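Local coordinates for protein O-ureido-L-serine synthase (PDB 3X44) that joins hydroxyurea to O-acetyl-L-serine with the help of pyridoxal 5'-phosphate, giving O-ureido-L-serine for D-cycloserine biosynthesis, and also makes cysteine from sulfide, at residues A[43-48]-A[153-158]; A[140-145]-A[176-181]; A[188-193]-A[233-238]. The protein carries 1 engineered substitution. All blocks are in the same frame, centred on the assembly; numbering follows the deposited sequence.

Contact 1 of 3, residues A[43-48]-A[153-158]; sequences ADRLAL and RETTAS. Engineered in segment 43-48: A43 (natural residue Lys).
R45 reaches from one buried helix to two successive threonines of another, T155 and T156, and these three side chains make up the whole contact. The nearest alpha carbons, CA of R45 and CA of T155, are 8.4 Å apart, so the helices meet through a long side chain and not through close backbones. With CG anti to its carbonyl carbon (chi1 -63°) and the chain extended from CG to NE, the arginine brings its guanidinium across to the threonines.

The polar bonding between the segments is slight. R45 NH1 lies 3.0 Å from T155 OG1, which sits at the edge of the guanidinium near its plane, but the N-H...O angle of 128° marks a weak hydrogen bond. T156 OG1 lies over one face of the same group, 3.1 Å from R45 NH1, where the angle is too poor for a bond; it also packs 3.2 Å from R45 CD. Each hydroxyl has a firmer partner within its own helix, T155 OG1 at the Y151 carbonyl and T156 OG1 at H152 ND1.

R45 NE forms a salt bridge with E34 and NH2 one with E159; these charged partners, rather than the threonines, probably set the guanidinium's rotation.

In this type II pyridoxal-phosphate fold, helix 43-56, which begins near the engineered A43 (naturally the cofactor lysine), thus packs on helix 147-164; T156 also touches V185 of helix 180-192.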
loop_
_atom_site.group_PDB
_atom_site.type_symbol
_atom_site.label_atom_id
_atom_site.label_comp_id
_atom_site.label_asym_id
_atom_site.label_seq_id
_atom_site.Cartn_x
_atom_site.Cartn_y
_atom_site.Cartn_z
ATOM N N ALA A 43 -6.016 -17.999 -9.029
ATOM C CA ALA A 43 -6.485 -19.174 -8.296
ATOM C C ALA A 43 -6.241 -19.065 -6.796
ATOM O O ALA A 43 -6.917 -19.711 -5.999
ATOM C CB ALA A 43 -5.809 -20.434 -8.848
ATOM N N ASP A 44 -5.266 -18.247 -6.416
ATOM C CA ASP A 44 -4.931 -18.055 -5.012
ATOM C C ASP A 44 -6.123 -17.538 -4.198
ATOM O O ASP A 44 -6.280 -17.879 -3.021
ATOM C CB ASP A 44 -3.789 -17.052 -4.880
ATOM C CG ASP A 44 -2.426 -17.658 -5.154
ATOM O OD1 ASP A 44 -1.433 -17.017 -4.764
ATOM O OD2 ASP A 44 -2.332 -18.750 -5.751
ATOM N N ARG A 45 -6.951 -16.704 -4.822
ATOM C CA ARG A 45 -8.106 -16.133 -4.138
ATOM C C ARG A 45 -9.133 -17.198 -3.766
ATOM O O ARG A 45 -9.706 -17.171 -2.679
ATOM C CB ARG A 45 -8.764 -15.064 -5.012
ATOM C CG ARG A 45 -7.875 -13.860 -5.310
ATOM C CD ARG A 45 -8.474 -13.013 -6.425
ATOM N NE ARG A 45 -7.572 -11.956 -6.879
ATOM C CZ ARG A 45 -7.562 -10.720 -6.386
ATOM N NH1 ARG A 45 -8.406 -10.384 -5.420
ATOM N NH2 ARG A 45 -6.709 -9.818 -6.867
ATOM N N LEU A 46 -9.358 -18.131 -4.679
ATOM C CA LEU A 46 -10.306 -19.205 -4.457
ATOM C C LEU A 46 -9.761 -20.188 -3.421
ATOM O O LEU A 46 -10.466 -20.571 -2.489
ATOM C CB LEU A 46 -10.572 -19.928 -5.780
ATOM C CG LEU A 46 -11.474 -21.162 -5.815
ATOM C CD1 LEU A 46 -12.021 -21.327 -7.225
ATOM C CD2 LEU A 46 -10.691 -22.401 -5.411
ATOM N N ALA A 47 -8.501 -20.584 -3.587
ATOM C CA ALA A 47 -7.872 -21.535 -2.681
ATOM C C ALA A 47 -7.940 -21.099 -1.226
ATOM O O ALA A 47 -8.297 -21.888 -0.355
ATOM C CB ALA A 47 -6.426 -21.767 -3.093
ATOM N N LEU A 48 -7.586 -19.846 -0.970
ATOM C CA LEU A 48 -7.609 -19.302 0.382
ATOM C C LEU A 48 -9.042 -19.238 0.904
ATOM O O LEU A 48 -9.328 -19.630 2.039
ATOM C CB LEU A 48 -7.005 -17.894 0.390
ATOM C CG LEU A 48 -7.021 -17.152 1.725
ATOM C CD1 LEU A 48 -6.081 -17.842 2.701
ATOM C CD2 LEU A 48 -6.612 -15.707 1.512
ATOM N N ARG A 153 -16.146 -11.036 -4.924
ATOM C CA ARG A 153 -16.998 -9.883 -4.677
ATOM C C ARG A 153 -16.301 -8.985 -3.660
ATOM O O ARG A 153 -16.340 -7.762 -3.751
ATOM C CB ARG A 153 -18.337 -10.312 -4.073
ATOM C CG ARG A 153 -19.282 -11.032 -4.999
ATOM C CD ARG A 153 -20.599 -11.292 -4.270
ATOM N NE ARG A 153 -21.389 -12.339 -4.910
ATOM C CZ ARG A 153 -21.438 -13.600 -4.493
ATOM N NH1 ARG A 153 -20.738 -13.977 -3.430
ATOM N NH2 ARG A 153 -22.188 -14.486 -5.136
ATOM N N GLU A 154 -15.658 -9.615 -2.686
ATOM C CA GLU A 154 -15.019 -8.876 -1.607
ATOM C C GLU A 154 -13.612 -8.352 -1.848
ATOM O O GLU A 154 -13.213 -7.369 -1.224
ATOM C CB GLU A 154 -15.050 -9.722 -0.326
ATOM C CG GLU A 154 -16.462 -10.047 0.140
ATOM C CD GLU A 154 -16.550 -11.310 0.977
ATOM O OE1 GLU A 154 -15.800 -11.429 1.965
ATOM O OE2 GLU A 154 -17.381 -12.182 0.651
ATOM N N THR A 155 -12.853 -8.997 -2.729
ATOM C CA THR A 155 -11.501 -8.528 -2.989
ATOM C C THR A 155 -11.294 -8.054 -4.421
ATOM O O THR A 155 -11.087 -6.869 -4.656
ATOM C CB THR A 155 -10.454 -9.613 -2.647
ATOM O OG1 THR A 155 -10.681 -10.779 -3.446
ATOM C CG2 THR A 155 -10.553 -9.992 -1.176
ATOM N N THR A 156 -11.354 -8.981 -5.372
ATOM C CA THR A 156 -11.155 -8.655 -6.781
ATOM C C THR A 156 -12.006 -7.485 -7.252
ATOM O O THR A 156 -11.510 -6.581 -7.921
ATOM C CB THR A 156 -11.479 -9.853 -7.679
ATOM O OG1 THR A 156 -10.913 -11.037 -7.105
ATOM C CG2 THR A 156 -10.910 -9.628 -9.078
ATOM N N ALA A 157 -13.291 -7.529 -6.920
ATOM C CA ALA A 157 -14.221 -6.469 -7.291
ATOM C C ALA A 157 -13.931 -5.170 -6.532
ATOM O O ALA A 157 -14.059 -4.075 -7.083
ATOM C CB ALA A 157 -15.664 -6.921 -7.012
ATOM N N SER A 158 -13.551 -5.292 -5.264
ATOM C CA SER A 158 -13.266 -4.113 -4.445
ATOM C C SER A 158 -12.032 -3.365 -4.933
ATOM O O SER A 158 -11.977 -2.136 -4.866
ATOM C CB SER A 158 -13.073 -4.509 -2.976
ATOM O OG SER A 158 -14.301 -4.911 -2.387
#

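Contact 2 of 3, residues A[140-145]-A[176-181]; sequences ARQFDN and FGTTGT. With PUS ((E)-O-(carbamoylamino)-N-({3-hydroxy-2-methyl-5-[(phosphonooxy)methyl]pyridin-4-yl}methylidene)-L-serine), chain C.
The methyl CG2 of T178 fills the angle between Q142 and F143, and all three side chains border the bound external aldimine of pyridoxal phosphate and O-ureido-L-serine. Q142 OE1 comes to 2.9 Å from T178 CG2, closer than a normal van der Waals contact, so the packing is strained there; this buried oxygen has no hydrogen-bonding partner in the model. The F143 ring approaches the same methyl obliquely, CE1 at 3.7 Å from CG2, while its edge is turned to G177 O and to the ureido end of the ligand.

The amide of Q142 is split in its duties. Its NE2 donates an almost straight bond (174°) to ligand OT, a carboxylate oxygen, 2.8 Å away, and C69 O is a further partner. Chi1 of 65° sets CG between the backbone N and the carbonyl carbon, and from there the extended chain delivers the amide to the amino acid part of the ligand.

At the phosphate, 176-181 forms a binding cup. G177 N meets ligand O3P at 177° and 2.8 Å, T179 N shares that oxygen, and T178 grips ligand O1P with both its N and OG1, the latter at 2.6 Å. T181 holds O2P through its N and OG1.

In the second shell, T178 OG1 accepts from G180 N 3.1 Å away, an ST turn that ties the cup to the start of helix 180-192. N148 ND2 bonds both T178 OG1 and Q142 O, linking the two segments, and F226 meets F143 edge-to-face.

The chemistry implies a division of labour: neutral amides and hydroxyls at a helix start bind the phosphate, where the helix dipole would probably favour the anion, while Q142 helps hold the carboxylate of the bound O-ureido-L-serine.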
loop_
_atom_site.group_PDB
_atom_site.type_symbol
_atom_site.label_atom_id
_atom_site.label_comp_id
_atom_site.label_asym_id
_atom_site.label_seq_id
_atom_site.Cartn_x
_atom_site.Cartn_y
_atom_site.Cartn_z
ATOM N N ALA A 140 -12.989 -29.366 -2.427
ATOM C CA ALA A 140 -13.095 -27.921 -2.553
ATOM C C ALA A 140 -14.333 -27.554 -3.378
ATOM O O ALA A 140 -14.929 -26.501 -3.171
ATOM C CB ALA A 140 -11.832 -27.353 -3.205
ATOM N N ARG A 141 -14.721 -28.437 -4.295
ATOM C CA ARG A 141 -15.880 -28.213 -5.175
ATOM C C ARG A 141 -15.858 -26.806 -5.746
ATOM O O ARG A 141 -16.831 -26.069 -5.622
ATOM C CB ARG A 141 -17.194 -28.424 -4.412
ATOM C CG ARG A 141 -17.227 -29.674 -3.572
ATOM C CD ARG A 141 -18.657 -30.134 -3.321
ATOM N NE ARG A 141 -18.684 -31.526 -2.873
ATOM C CZ ARG A 141 -18.716 -32.579 -3.686
ATOM N NH1 ARG A 141 -18.731 -32.411 -5.003
ATOM N NH2 ARG A 141 -18.723 -33.806 -3.183
ATOM N N GLN A 142 -14.752 -26.443 -6.389
ATOM C CA GLN A 142 -14.604 -25.103 -6.940
ATOM C C GLN A 142 -15.699 -24.638 -7.899
ATOM O O GLN A 142 -15.928 -23.439 -8.039
ATOM C CB GLN A 142 -13.223 -24.953 -7.604
ATOM C CG GLN A 142 -12.965 -25.834 -8.830
ATOM C CD GLN A 142 -11.808 -25.306 -9.673
ATOM O OE1 GLN A 142 -11.596 -24.095 -9.758
ATOM N NE2 GLN A 142 -11.054 -26.211 -10.295
ATOM N N PHE A 143 -16.387 -25.567 -8.553
ATOM C CA PHE A 143 -17.437 -25.179 -9.496
ATOM C C PHE A 143 -18.789 -24.922 -8.851
ATOM O O PHE A 143 -19.716 -24.435 -9.511
ATOM C CB PHE A 143 -17.610 -26.254 -10.567
ATOM C CG PHE A 143 -16.394 -26.465 -11.409
ATOM C CD1 PHE A 143 -16.103 -25.599 -12.461
ATOM C CD2 PHE A 143 -15.544 -27.544 -11.170
ATOM C CE1 PHE A 143 -14.990 -25.806 -13.261
ATOM C CE2 PHE A 143 -14.429 -27.756 -11.966
ATOM C CZ PHE A 143 -14.150 -26.888 -13.014
ATOM N N ASP A 144 -18.902 -25.242 -7.566
ATOM C CA ASP A 144 -20.169 -25.067 -6.863
ATOM C C ASP A 144 -20.039 -24.359 -5.516
ATOM O O ASP A 144 -21.042 -23.983 -4.904
ATOM C CB ASP A 144 -20.823 -26.433 -6.650
ATOM C CG ASP A 144 -21.204 -27.106 -7.954
ATOM O OD1 ASP A 144 -22.230 -26.710 -8.550
ATOM O OD2 ASP A 144 -20.478 -28.033 -8.380
ATOM N N ASN A 145 -18.812 -24.174 -5.056
ATOM C CA ASN A 145 -18.594 -23.535 -3.771
ATOM C C ASN A 145 -18.803 -22.028 -3.779
ATOM O O ASN A 145 -18.059 -21.289 -4.429
ATOM C CB ASN A 145 -17.191 -23.855 -3.256
ATOM C CG ASN A 145 -17.053 -23.599 -1.778
ATOM O OD1 ASN A 145 -17.734 -22.739 -1.227
ATOM N ND2 ASN A 145 -16.168 -24.343 -1.121
ATOM N N PHE A 176 -13.781 -17.517 -18.503
ATOM C CA PHE A 176 -14.242 -18.233 -17.328
ATOM C C PHE A 176 -13.996 -19.727 -17.343
ATOM O O PHE A 176 -13.993 -20.367 -18.393
ATOM C CB PHE A 176 -15.730 -17.953 -17.080
ATOM C CG PHE A 176 -16.649 -18.516 -18.122
ATOM C CD1 PHE A 176 -17.002 -19.861 -18.105
ATOM C CD2 PHE A 176 -17.206 -17.689 -19.097
ATOM C CE1 PHE A 176 -17.899 -20.378 -19.037
ATOM C CE2 PHE A 176 -18.109 -18.194 -20.040
ATOM C CZ PHE A 176 -18.457 -19.541 -20.008
ATOM N N GLY A 177 -13.747 -20.257 -16.151
ATOM C CA GLY A 177 -13.539 -21.678 -15.956
ATOM C C GLY A 177 -14.660 -22.044 -14.995
ATOM O O GLY A 177 -15.652 -22.661 -15.388
ATOM N N THR A 178 -14.516 -21.638 -13.737
ATOM C CA THR A 178 -15.554 -21.890 -12.739
ATOM C C THR A 178 -16.597 -20.767 -12.797
ATOM O O THR A 178 -17.727 -20.925 -12.323
ATOM C CB THR A 178 -14.966 -21.921 -11.313
ATOM O OG1 THR A 178 -14.487 -20.614 -10.955
ATOM C CG2 THR A 178 -13.823 -22.919 -11.237
ATOM N N THR A 179 -16.201 -19.651 -13.413
ATOM C CA THR A 179 -17.009 -18.426 -13.550
ATOM C C THR A 179 -17.056 -17.650 -12.235
ATOM O O THR A 179 -17.762 -16.648 -12.116
ATOM C CB THR A 179 -18.472 -18.678 -14.046
ATOM O OG1 THR A 179 -19.328 -18.984 -12.939
ATOM C CG2 THR A 179 -18.508 -19.794 -15.063
ATOM N N GLY A 180 -16.272 -18.091 -11.255
ATOM C CA GLY A 180 -16.253 -17.393 -9.979
ATOM C C GLY A 180 -15.826 -15.938 -10.121
ATOM O O GLY A 180 -16.346 -15.056 -9.432
ATOM N N THR A 181 -14.870 -15.682 -11.009
ATOM C CA THR A 181 -14.379 -14.325 -11.219
ATOM C C THR A 181 -15.471 -13.493 -11.864
ATOM O O THR A 181 -15.807 -12.424 -11.388
ATOM C CB THR A 181 -13.128 -14.314 -12.131
ATOM O OG1 THR A 181 -12.023 -14.896 -11.430
ATOM C CG2 THR A 181 -12.759 -12.896 -12.522
HETATM N N PUS C . -8.723 -22.200 -13.302
HETATM C CA PUS C . -9.420 -23.223 -12.422
HETATM C CB PUS C . -10.665 -23.851 -13.142
HETATM O OG PUS C . -10.240 -24.519 -14.414
HETATM N ND PUS C . -11.078 -25.659 -14.709
HETATM C CE PUS C . -11.737 -25.716 -15.888
HETATM N NZ2 PUS C . -11.945 -24.595 -16.602
HETATM O OZ1 PUS C . -12.137 -26.759 -16.297
HETATM C C PUS C . -8.412 -24.338 -12.066
HETATM O O PUS C . -7.236 -24.111 -12.135
HETATM O OT PUS C . -8.803 -25.426 -11.719
HETATM C C2 PUS C . -6.755 -19.292 -16.031
HETATM C C3 PUS C . -7.308 -20.215 -15.023
HETATM C C4 PUS C . -8.727 -20.105 -14.665
HETATM C C5 PUS C . -9.538 -19.061 -15.302
HETATM C C6 PUS C . -8.893 -18.180 -16.288
HETATM C C2A PUS C . -5.317 -19.402 -16.454
HETATM C C4A PUS C . -9.392 -21.139 -13.784
HETATM C C5A PUS C . -11.012 -18.886 -14.969
HETATM N N1 PUS C . -7.562 -18.333 -16.608
HETATM O O3 PUS C . -6.504 -21.099 -14.402
HETATM O O1P PUS C . -12.456 -20.005 -12.527
HETATM O O2P PUS C . -12.702 -17.746 -11.877
HETATM O O3P PUS C . -13.576 -18.475 -13.964
HETATM O O4P PUS C . -11.177 -18.292 -13.638
HETATM P P PUS C . -12.483 -18.635 -13.003
#

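Contact 3 of 3, residues A[188-193]-A[233-238]; sequences MLRVAR and RSVIDD
The last turns of helix 180-192 run beside a 3-10 turn at 233-235, with CA of R190 and CA of V235 the nearest pair at 6.9 Å. This is the periphery of the pyridoxal-phosphate-dependent cysteine synthase fold, where a helix following strand 171-174 and the loop entering edge strand 238-242 flank the six-stranded mixed sheet. In the turn, I236 N bonds back to R233 O at 3.2 Å, and R193 is the first residue to leave helical backbone angles, which marks the end of the helix.

R190 carries the contact alone from the helix side. Its chain is bent at chi2 and chi3 (the latter -36°), which turns the guanidinium to the 3-10 turn. Two partners meet this flat group differently. S234 OG stands at its edge, 11° out of the guanidinium plane, and takes a bond from R190 NH1 of 2.9 Å. V235 CG1 instead lies over one face, 3.5 Å from R190 NH2, an apolar methyl against the flat cation, with the two side chains crossing at about a right angle.

D232, just before the turn, joins both polar ends: it forms a salt bridge with R190 NH2 and a hydrogen bond with S234 OG. The serine is thereby held between an arginine and an aspartate, and the charge of R190 has a direct counterpart. R190 and S234 are exposed, whereas V235 is buried and also touches Q187 of the helix.

A water completes the bridge: it accepts from R190 NH1 at 2.7 Å and donates weakly to S234 O.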
loop_
_atom_site.group_PDB
_atom_site.type_symbol
_atom_site.label_atom_id
_atom_site.label_comp_id
_atom_site.label_asym_id
_atom_site.label_seq_id
_atom_site.Cartn_x
_atom_site.Cartn_y
_atom_site.Cartn_z
ATOM N N MET A 188 -20.969 -7.317 -8.300
ATOM C CA MET A 188 -20.665 -6.092 -7.574
ATOM C C MET A 188 -20.720 -4.929 -8.563
ATOM O O MET A 188 -21.135 -3.822 -8.215
ATOM C CB MET A 188 -19.283 -6.188 -6.920
ATOM C CG MET A 188 -19.195 -7.263 -5.833
ATOM S SD MET A 188 -20.652 -7.354 -4.744
ATOM C CE MET A 188 -20.388 -5.934 -3.742
ATOM N N LEU A 189 -20.307 -5.197 -9.798
ATOM C CA LEU A 189 -20.339 -4.191 -10.844
ATOM C C LEU A 189 -21.793 -3.812 -11.106
ATOM O O LEU A 189 -22.097 -2.650 -11.382
ATOM C CB LEU A 189 -19.730 -4.739 -12.133
ATOM C CG LEU A 189 -18.207 -4.789 -12.230
ATOM C CD1 LEU A 189 -17.808 -5.538 -13.491
ATOM C CD2 LEU A 189 -17.641 -3.377 -12.228
ATOM N N ARG A 190 -22.682 -4.799 -11.013
ATOM C CA ARG A 190 -24.109 -4.585 -11.244
ATOM C C ARG A 190 -24.692 -3.560 -10.277
ATOM O O ARG A 190 -25.483 -2.704 -10.667
ATOM C CB ARG A 190 -24.885 -5.908 -11.107
ATOM C CG ARG A 190 -26.131 -5.996 -11.996
ATOM C CD ARG A 190 -27.263 -6.850 -11.403
ATOM N NE ARG A 190 -26.814 -8.026 -10.653
ATOM C CZ ARG A 190 -26.875 -9.280 -11.101
ATOM N NH1 ARG A 190 -27.365 -9.546 -12.305
ATOM N NH2 ARG A 190 -26.474 -10.280 -10.330
ATOM N N VAL A 191 -24.288 -3.645 -9.015
ATOM C CA VAL A 191 -24.792 -2.737 -7.994
ATOM C C VAL A 191 -24.147 -1.352 -8.016
ATOM O O VAL A 191 -24.837 -0.330 -7.949
ATOM C CB VAL A 191 -24.601 -3.348 -6.589
ATOM C CG1 VAL A 191 -25.222 -2.448 -5.530
ATOM C CG2 VAL A 191 -25.217 -4.737 -6.547
ATOM N N ALA A 192 -22.828 -1.310 -8.127
ATOM C CA ALA A 192 -22.121 -0.028 -8.106
ATOM C C ALA A 192 -21.960 0.685 -9.454
ATOM O O ALA A 192 -22.086 1.906 -9.518
ATOM C CB ALA A 192 -20.746 -0.209 -7.437
ATOM N N ARG A 193 -21.670 -0.056 -10.520
ATOM C CA ARG A 193 -21.492 0.561 -11.831
ATOM C C ARG A 193 -22.215 -0.219 -12.928
ATOM O O ARG A 193 -21.586 -0.804 -13.815
ATOM C CB ARG A 193 -19.992 0.684 -12.157
ATOM C CG ARG A 193 -19.158 1.307 -11.024
ATOM C CD ARG A 193 -17.719 1.641 -11.455
ATOM N NE ARG A 193 -17.694 2.557 -12.596
ATOM C CZ ARG A 193 -16.738 3.450 -12.837
ATOM N NH1 ARG A 193 -15.696 3.567 -12.018
ATOM N NH2 ARG A 193 -16.829 4.235 -13.903
ATOM N N ARG A 233 -25.619 -16.177 -14.669
ATOM C CA ARG A 233 -25.687 -15.749 -16.051
ATOM C C ARG A 233 -26.184 -14.321 -16.248
ATOM O O ARG A 233 -25.822 -13.664 -17.230
ATOM C CB ARG A 233 -26.572 -16.735 -16.821
ATOM C CG ARG A 233 -27.357 -16.142 -17.952
ATOM C CD ARG A 233 -27.493 -17.149 -19.058
ATOM N NE ARG A 233 -26.725 -16.760 -20.233
ATOM C CZ ARG A 233 -26.524 -17.546 -21.284
ATOM N NH1 ARG A 233 -27.037 -18.772 -21.307
ATOM N NH2 ARG A 233 -25.816 -17.102 -22.312
ATOM N N SER A 234 -26.987 -13.834 -15.307
ATOM C CA SER A 234 -27.550 -12.493 -15.402
ATOM C C SER A 234 -26.555 -11.323 -15.378
ATOM O O SER A 234 -26.915 -10.206 -15.747
ATOM C CB SER A 234 -28.605 -12.293 -14.307
ATOM O OG SER A 234 -28.023 -12.303 -13.020
ATOM N N VAL A 235 -25.313 -11.563 -14.965
ATOM C CA VAL A 235 -24.334 -10.471 -14.921
ATOM C C VAL A 235 -23.680 -10.192 -16.273
ATOM O O VAL A 235 -22.987 -9.187 -16.436
ATOM C CB VAL A 235 -23.210 -10.748 -13.892
ATOM C CG1 VAL A 235 -23.813 -11.037 -12.532
ATOM C CG2 VAL A 235 -22.344 -11.904 -14.369
ATOM N N ILE A 236 -23.907 -11.073 -17.240
ATOM C CA ILE A 236 -23.315 -10.922 -18.563
ATOM C C ILE A 236 -24.108 -10.043 -19.539
ATOM O O ILE A 236 -25.299 -10.251 -19.748
ATOM C CB ILE A 236 -23.111 -12.300 -19.224
ATOM C CG1 ILE A 236 -22.288 -13.203 -18.299
ATOM C CG2 ILE A 236 -22.434 -12.132 -20.585
ATOM C CD1 ILE A 236 -22.182 -14.628 -18.780
ATOM N N ASP A 237 -23.427 -9.066 -20.133
ATOM C CA ASP A 237 -24.037 -8.175 -21.118
ATOM C C ASP A 237 -23.594 -8.618 -22.505
ATOM O O ASP A 237 -24.365 -8.568 -23.459
ATOM C CB ASP A 237 -23.596 -6.729 -20.899
ATOM C CG ASP A 237 -23.975 -6.211 -19.536
ATOM O OD1 ASP A 237 -23.061 -5.807 -18.784
ATOM O OD2 ASP A 237 -25.186 -6.212 -19.217
ATOM N N ASP A 238 -22.343 -9.057 -22.609
ATOM C CA ASP A 238 -21.799 -9.513 -23.879
ATOM C C ASP A 238 -21.133 -10.874 -23.755
ATOM O O ASP A 238 -20.139 -11.025 -23.041
ATOM C CB ASP A 238 -20.775 -8.508 -24.415
ATOM C CG ASP A 238 -21.385 -7.163 -24.717
ATOM O OD1 ASP A 238 -22.359 -7.120 -25.491
ATOM O OD2 ASP A 238 -20.894 -6.147 -24.181
HETATM O O HOH W 1 -29.025 -8.268 -14.076
#

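How the contacts relate
Contact 2 holds the ligand itself, and the other two lie progressively farther from it: the R45 side chain of contact 1 is about 8 Å from the bound aldimine, the V235 side chain of contact 3 about 11 Å. Contacts 1 and 2, centres about 12 Å apart, touch where L46 CD1 packs 3.8 Å from Q142 OE1; contact 1 also includes A43, engineered from the lysine that normally carries the cofactor. Contact 3 lies about 17 Å from each of the others between centres. It meets contact 1 at A157 CB and M188 CB, 3.7 Å apart, and shares helix 180-192 with contact 2, whose phosphate cup opens that helix. Contacts 1 and 3 both reach the second subunit.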